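Rhamnonate dehydratase (Gibberella zeae PH-1, PDB 3FXG) probably catalyses the magnesium-dependent dehydration of L-rhamnonate, as a member of the enolase superfamily. Local coordinates at residues 168-182 with 343-356. Numbering follows the deposited sequence.
Sequences CTGPEPTAAKAMGFW and FQEYLANSPDGKSV
Trp182 sets the edge of its indole over the ring of Phe343: CZ2 lies above the centre of that face, 3.6 Å from Phe343 CE1, and the planes meet at 64°, a T-shaped pair. Both residues hold CG between backbone N and carbonyl carbon (Trp182 chi1 68°), which turns the rings toward each other.

Two parallel bridges, Cys168 with Tyr346 and Thr169 with Leu347, join the strands. Thr169 N donates to Tyr346 O and Ala348 N to Thr169 O. Thr169 OG1 also donates, at 2.6 Å, to Glu345 OE2, which accepts through its anti lone pair. Lys185 forms a salt bridge with the same oxygen, so two partners grip it; the side chain of Glu345 lies about 5 Å from the bound magnesium ion.

On the Cys168 and Tyr346 face, Val356 CG1 reaches the edge of the Phe181 ring, 3.6 Å from Phe181 CZ, while Cys168 CB lies over one ring face, offset toward the rim. Met179, a selenomethionine, bends at chi3 (-87°); its SE lies 3.8 Å from Val356 CG1. Ala175 CB rests on Lys354 CA at 3.8 Å. Glu172, the N-cap residue, crosses Lys354 with CG 3.8 Å from Lys354 CG; a water spans Glu172 OE2 and Lys354 NZ, and another links Glu172 N to Gly353 O.

The parallel pairing of strands 163-169 and 344-347 is consistent with the closure between first and last strands of the TIM-type barrel of the enolase superfamily, with helix 173-179 over the loop following the latter and helix 195-213 against Pro173 and Thr174.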
# COMPACT_ATOMS: atom_id res chain seq x y z
N CYS A 168 -10.92 22.96 -30.96
CA CYS A 168 -10.05 22.93 -32.12
C CYS A 168 -8.57 22.85 -31.79
O CYS A 168 -8.06 23.65 -31.01
CB CYS A 168 -10.32 24.17 -32.98
SG CYS A 168 -9.42 24.24 -34.53
N THR A 169 -7.89 21.88 -32.39
CA THR A 169 -6.45 21.70 -32.18
C THR A 169 -5.71 22.37 -33.33
O THR A 169 -5.90 22.03 -34.49
CB THR A 169 -6.07 20.20 -32.15
OG1 THR A 169 -6.81 19.55 -31.11
CG2 THR A 169 -4.58 20.04 -31.88
N GLY A 170 -4.86 23.34 -32.98
CA GLY A 170 -4.11 24.05 -34.00
C GLY A 170 -3.33 25.22 -33.44
O GLY A 170 -3.46 25.55 -32.26
N PRO A 171 -2.51 25.88 -34.26
CA PRO A 171 -1.71 27.02 -33.83
C PRO A 171 -2.44 28.35 -33.63
O PRO A 171 -1.86 29.30 -33.11
CB PRO A 171 -0.65 27.11 -34.92
CG PRO A 171 -1.43 26.76 -36.13
CD PRO A 171 -2.24 25.56 -35.68
N GLU A 172 -3.70 28.42 -34.03
CA GLU A 172 -4.44 29.67 -33.90
C GLU A 172 -5.73 29.57 -33.08
O GLU A 172 -6.82 29.48 -33.64
CB GLU A 172 -4.77 30.23 -35.29
CG GLU A 172 -3.55 30.49 -36.18
CD GLU A 172 -2.69 31.63 -35.68
OE1 GLU A 172 -3.19 32.49 -34.93
OE2 GLU A 172 -1.49 31.68 -36.05
N PRO A 173 -5.62 29.60 -31.75
CA PRO A 173 -6.81 29.50 -30.91
C PRO A 173 -7.83 30.63 -31.12
O PRO A 173 -9.01 30.45 -30.83
CB PRO A 173 -6.25 29.46 -29.49
CG PRO A 173 -4.96 30.20 -29.61
CD PRO A 173 -4.40 29.70 -30.92
N THR A 174 -7.38 31.79 -31.61
CA THR A 174 -8.32 32.89 -31.85
C THR A 174 -9.27 32.49 -32.98
O THR A 174 -10.43 32.91 -33.01
CB THR A 174 -7.61 34.22 -32.24
OG1 THR A 174 -6.73 33.99 -33.34
CG2 THR A 174 -6.82 34.77 -31.05
N ALA A 175 -8.78 31.68 -33.91
CA ALA A 175 -9.59 31.21 -35.03
C ALA A 175 -10.61 30.19 -34.52
O ALA A 175 -11.77 30.20 -34.92
CB ALA A 175 -8.70 30.58 -36.10
N ALA A 176 -10.16 29.31 -33.63
CA ALA A 176 -11.04 28.30 -33.06
C ALA A 176 -12.20 29.01 -32.36
O ALA A 176 -13.37 28.66 -32.53
CB ALA A 176 -10.28 27.44 -32.06
N LYS A 177 -11.86 30.02 -31.57
CA LYS A 177 -12.87 30.79 -30.84
C LYS A 177 -13.85 31.45 -31.82
O LYS A 177 -15.06 31.38 -31.63
CB LYS A 177 -12.18 31.85 -29.99
CG LYS A 177 -13.11 32.75 -29.20
CD LYS A 177 -12.30 33.78 -28.41
CE LYS A 177 -13.19 34.72 -27.62
NZ LYS A 177 -12.37 35.72 -26.89
N ALA A 178 -13.31 32.08 -32.86
CA ALA A 178 -14.14 32.76 -33.85
C ALA A 178 -15.06 31.80 -34.62
O ALA A 178 -16.19 32.16 -34.94
CB ALA A 178 -13.25 33.53 -34.83
N MSE A 179 -14.57 30.60 -34.90
CA MSE A 179 -15.35 29.62 -35.64
C MSE A 179 -16.42 28.90 -34.83
O MSE A 179 -17.22 28.14 -35.39
CB MSE A 179 -14.42 28.59 -36.29
CG MSE A 179 -13.50 29.18 -37.34
SE MSE A 179 -12.56 27.83 -38.34
CE MSE A 179 -11.03 27.60 -37.18
N GLY A 180 -16.44 29.11 -33.52
CA GLY A 180 -17.46 28.48 -32.70
C GLY A 180 -17.02 27.30 -31.84
O GLY A 180 -17.85 26.73 -31.12
N PHE A 181 -15.75 26.92 -31.91
CA PHE A 181 -15.26 25.81 -31.10
C PHE A 181 -15.25 26.27 -29.64
O PHE A 181 -15.02 27.46 -29.37
CB PHE A 181 -13.85 25.42 -31.55
CG PHE A 181 -13.81 24.78 -32.91
CD1 PHE A 181 -14.04 23.41 -33.06
CD2 PHE A 181 -13.60 25.54 -34.05
CE1 PHE A 181 -14.06 22.82 -34.33
CE2 PHE A 181 -13.61 24.97 -35.32
CZ PHE A 181 -13.84 23.60 -35.46
N TRP A 182 -15.50 25.36 -28.70
CA TRP A 182 -15.55 25.73 -27.29
C TRP A 182 -14.18 25.96 -26.66
O TRP A 182 -14.09 26.61 -25.61
CB TRP A 182 -16.35 24.71 -26.46
CG TRP A 182 -15.73 23.33 -26.30
CD1 TRP A 182 -16.01 22.21 -27.03
CD2 TRP A 182 -14.76 22.93 -25.32
NE1 TRP A 182 -15.28 21.14 -26.57
CE2 TRP A 182 -14.50 21.56 -25.52
CE3 TRP A 182 -14.08 23.60 -24.29
CZ2 TRP A 182 -13.59 20.84 -24.73
CZ3 TRP A 182 -13.18 22.89 -23.51
CH2 TRP A 182 -12.94 21.52 -23.73
N PHE A 343 -17.30 15.39 -25.61
CA PHE A 343 -17.06 16.24 -26.75
C PHE A 343 -16.07 15.62 -27.72
O PHE A 343 -15.62 14.49 -27.52
CB PHE A 343 -16.57 17.62 -26.29
CG PHE A 343 -15.54 17.57 -25.21
CD1 PHE A 343 -14.21 17.29 -25.50
CD2 PHE A 343 -15.89 17.79 -23.88
CE1 PHE A 343 -13.25 17.22 -24.49
CE2 PHE A 343 -14.94 17.73 -22.86
CZ PHE A 343 -13.62 17.44 -23.17
N GLN A 344 -15.73 16.37 -28.76
CA GLN A 344 -14.85 15.86 -29.79
C GLN A 344 -13.74 16.82 -30.19
O GLN A 344 -13.87 18.03 -30.09
CB GLN A 344 -15.69 15.53 -31.02
CG GLN A 344 -14.89 15.21 -32.25
CD GLN A 344 -14.64 13.73 -32.41
OE1 GLN A 344 -13.66 13.33 -33.04
NE2 GLN A 344 -15.53 12.92 -31.86
N GLU A 345 -12.64 16.24 -30.66
CA GLU A 345 -11.51 17.03 -31.12
C GLU A 345 -11.54 17.14 -32.64
O GLU A 345 -11.96 16.21 -33.33
CB GLU A 345 -10.19 16.38 -30.72
CG GLU A 345 -9.00 16.94 -31.50
CD GLU A 345 -7.68 16.25 -31.19
OE1 GLU A 345 -7.67 15.00 -31.09
OE2 GLU A 345 -6.66 16.95 -31.06
N TYR A 346 -11.13 18.29 -33.14
CA TYR A 346 -11.02 18.48 -34.58
C TYR A 346 -9.63 19.05 -34.79
O TYR A 346 -9.32 20.13 -34.29
CB TYR A 346 -12.05 19.44 -35.15
CG TYR A 346 -12.19 19.24 -36.64
CD1 TYR A 346 -12.92 18.17 -37.14
CD2 TYR A 346 -11.51 20.06 -37.54
CE1 TYR A 346 -12.99 17.91 -38.51
CE2 TYR A 346 -11.56 19.81 -38.91
CZ TYR A 346 -12.30 18.73 -39.39
OH TYR A 346 -12.37 18.46 -40.73
N LEU A 347 -8.80 18.31 -35.51
CA LEU A 347 -7.44 18.73 -35.79
C LEU A 347 -7.47 19.65 -37.00
O LEU A 347 -7.70 19.20 -38.12
CB LEU A 347 -6.57 17.50 -36.06
CG LEU A 347 -5.05 17.64 -36.16
CD1 LEU A 347 -4.42 16.26 -36.23
CD2 LEU A 347 -4.68 18.46 -37.39
N ALA A 348 -7.24 20.95 -36.77
CA ALA A 348 -7.24 21.93 -37.85
C ALA A 348 -6.31 21.44 -38.96
O ALA A 348 -5.09 21.41 -38.78
CB ALA A 348 -6.78 23.28 -37.34
N ASN A 349 -6.88 21.07 -40.09
CA ASN A 349 -6.09 20.57 -41.20
C ASN A 349 -5.73 21.62 -42.24
O ASN A 349 -5.19 21.30 -43.29
CB ASN A 349 -6.82 19.39 -41.84
CG ASN A 349 -8.18 19.77 -42.35
OD1 ASN A 349 -8.97 20.39 -41.64
ND2 ASN A 349 -8.47 19.39 -43.59
N SER A 350 -6.04 22.88 -41.95
CA SER A 350 -5.69 23.95 -42.87
C SER A 350 -4.22 24.24 -42.56
O SER A 350 -3.82 24.25 -41.40
CB SER A 350 -6.55 25.19 -42.62
OG SER A 350 -6.49 25.60 -41.26
N PRO A 351 -3.40 24.48 -43.59
CA PRO A 351 -1.98 24.77 -43.38
C PRO A 351 -1.65 25.83 -42.32
O PRO A 351 -0.63 25.74 -41.65
CB PRO A 351 -1.49 25.15 -44.78
CG PRO A 351 -2.72 25.67 -45.45
CD PRO A 351 -3.77 24.69 -45.00
N ASP A 352 -2.53 26.82 -42.17
CA ASP A 352 -2.30 27.88 -41.18
C ASP A 352 -3.15 27.71 -39.92
O ASP A 352 -3.05 28.51 -38.99
CB ASP A 352 -2.57 29.25 -41.79
CG ASP A 352 -3.99 29.38 -42.33
OD1 ASP A 352 -4.84 28.52 -42.02
OD2 ASP A 352 -4.25 30.36 -43.07
N GLY A 353 -3.98 26.67 -39.91
CA GLY A 353 -4.83 26.40 -38.76
C GLY A 353 -5.91 27.44 -38.52
O GLY A 353 -6.44 27.55 -37.41
N LYS A 354 -6.28 28.19 -39.56
CA LYS A 354 -7.30 29.22 -39.41
C LYS A 354 -8.66 28.84 -40.00
O LYS A 354 -9.60 29.62 -39.93
CB LYS A 354 -6.81 30.53 -40.03
CG LYS A 354 -5.52 31.05 -39.40
CD LYS A 354 -5.12 32.41 -39.94
CE LYS A 354 -3.86 32.91 -39.26
NZ LYS A 354 -3.44 34.26 -39.73
N SER A 355 -8.75 27.64 -40.57
CA SER A 355 -10.01 27.19 -41.15
C SER A 355 -10.12 25.68 -41.02
O SER A 355 -9.13 24.99 -40.77
CB SER A 355 -10.09 27.59 -42.62
OG SER A 355 -9.04 27.02 -43.37
N VAL A 356 -11.33 25.16 -41.20
CA VAL A 356 -11.56 23.72 -41.09
C VAL A 356 -11.75 23.09 -42.46
O VAL A 356 -12.56 23.55 -43.27
CB VAL A 356 -12.80 23.41 -40.22
CG1 VAL A 356 -12.64 24.04 -38.84
CG2 VAL A 356 -14.06 23.95 -40.88
O HOH W 1 -5.74 26.62 -34.96
O HOH W 2 -1.04 30.23 -38.37
O HOH W 3 -1.42 34.45 -37.28